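Long-range contact in putative uncharacterized protein (Xanthomonas oryzae pv. oryzae, PDB 4KL0), which binds a calcium ion and probably belongs to the nucleoside hydrolases, which cleave the N-glycosidic bond of nucleosides: residues 148-152 against 318-322. Sequence-based numbering, arbitrary orientation.
Sequences MVVIA and DPLTL. With CA (calcium ion), chain B.
A central parallel strand and a helix packed on the sheet meet here at the calcium site of a nucleoside hydrolase-type fold. Residues 148-150 are extended (phi/psi near -115/125) and lie between strands 28-34 and 172-178; at I151 psi falls to 34°, turning its carbonyl toward the metal. Residues 318-322 are regular helix, with L322 N bonded to D318 O at 3.1 Å. The two short axes run nearly antiparallel, at 161°, and approach to 9.0 Å. CA atoms pair V149 with L322 (6.7 Å) and I151 with D318 (5.7 Å).

Apolar packing fills the gap. V149 and I151 direct their CA-to-CB bonds at the helix, while that of V150 points away. Beta-branched V149 suits the extended backbone, and V149, I151 and L322 fill buried space with apolar groups; V149 CG2 meets L322 CD1 at 4.2 Å. T321, chi1 m, offers its methyl to the strand, CG2 lying 4.0 Å from I151 CG2 and 4.1 Å from V150 O, while its hydroxyl bonds back to Y317 O, satisfied within the helix.

Metal coordination joins the other end. I151 O and D318 OD2 each bind calcium at 2.4 Å. D318 is in the m rotamer; its OD1 accepts a 2.5 Å hydrogen bond from water 1, which lies 2.7 Å from the calcium ion. Waters 2 and 3 also bind calcium, and D35 through OD1 and D42 through both carboxylate oxygens complete the eight ligands. No hydrogen bond links the segments directly: hard oxygen ligands, four of them from three aspartates, suit calcium, whose positive charge offsets their mutual repulsion; the ion thereby ties the I151 carbonyl to the helix.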
# COMPACT_ATOMS: atom_id res chain seq x y z
N MET A 148 7.65 -9.54 2.46
CA MET A 148 7.35 -8.92 1.14
C MET A 148 5.96 -8.34 1.27
O MET A 148 5.04 -8.98 1.77
CB MET A 148 7.30 -9.94 -0.02
CG MET A 148 8.68 -10.47 -0.54
SD MET A 148 8.58 -11.87 -1.80
CE MET A 148 7.63 -11.09 -3.13
N VAL A 149 5.81 -7.08 0.89
CA VAL A 149 4.50 -6.43 0.98
C VAL A 149 4.11 -5.90 -0.40
O VAL A 149 4.88 -5.13 -1.04
CB VAL A 149 4.58 -5.27 1.99
CG1 VAL A 149 3.24 -4.55 2.00
CG2 VAL A 149 4.93 -5.82 3.43
N VAL A 150 2.95 -6.35 -0.87
CA VAL A 150 2.54 -6.00 -2.26
C VAL A 150 1.35 -5.10 -2.21
O VAL A 150 0.28 -5.48 -1.75
CB VAL A 150 2.22 -7.29 -3.05
CG1 VAL A 150 1.70 -6.97 -4.43
CG2 VAL A 150 3.46 -8.23 -3.02
N ILE A 151 1.54 -3.85 -2.67
CA ILE A 151 0.44 -2.89 -2.66
C ILE A 151 0.30 -2.32 -4.06
O ILE A 151 -0.14 -1.21 -4.20
CB ILE A 151 0.67 -1.76 -1.64
CG1 ILE A 151 2.06 -1.11 -1.76
CG2 ILE A 151 0.54 -2.36 -0.20
CD1 ILE A 151 2.26 0.11 -0.87
N ALA A 152 0.55 -3.14 -5.08
CA ALA A 152 0.41 -2.77 -6.49
C ALA A 152 0.39 -4.01 -7.31
O ALA A 152 0.36 -5.09 -6.72
CB ALA A 152 1.61 -1.86 -6.96
N ASP A 318 -3.79 0.42 1.26
CA ASP A 318 -2.41 0.01 1.34
C ASP A 318 -1.80 0.14 2.75
O ASP A 318 -1.01 -0.73 3.18
CB ASP A 318 -1.59 0.77 0.30
CG ASP A 318 -1.94 0.39 -1.12
OD1 ASP A 318 -2.66 -0.61 -1.34
OD2 ASP A 318 -1.48 1.05 -2.08
N PRO A 319 -2.12 1.21 3.48
CA PRO A 319 -1.57 1.28 4.84
C PRO A 319 -2.08 0.14 5.69
O PRO A 319 -1.30 -0.40 6.47
CB PRO A 319 -2.18 2.58 5.36
CG PRO A 319 -2.22 3.44 4.16
CD PRO A 319 -2.68 2.51 3.05
N LEU A 320 -3.34 -0.25 5.53
CA LEU A 320 -3.83 -1.37 6.29
C LEU A 320 -3.10 -2.66 5.91
O LEU A 320 -2.92 -3.54 6.75
CB LEU A 320 -5.33 -1.55 6.08
CG LEU A 320 -6.12 -0.47 6.82
CD1 LEU A 320 -7.60 -0.46 6.29
CD2 LEU A 320 -6.14 -0.74 8.33
N THR A 321 -2.74 -2.81 4.65
CA THR A 321 -2.00 -4.01 4.20
C THR A 321 -0.66 -4.11 4.92
O THR A 321 -0.28 -5.17 5.39
CB THR A 321 -1.82 -3.97 2.67
OG1 THR A 321 -3.13 -3.92 2.09
CG2 THR A 321 -1.10 -5.18 2.15
N LEU A 322 0.03 -2.97 5.00
CA LEU A 322 1.27 -2.93 5.76
C LEU A 322 1.05 -3.28 7.25
O LEU A 322 1.84 -4.10 7.80
CB LEU A 322 1.96 -1.56 5.57
CG LEU A 322 3.25 -1.47 6.42
CD1 LEU A 322 4.25 -2.49 5.92
CD2 LEU A 322 3.85 -0.09 6.31
CA CA B . -1.21 0.94 -4.44
O HOH W 1 -3.25 -0.70 -3.80
O HOH W 2 -3.30 2.29 -4.47
O HOH W 3 -2.49 0.09 -6.53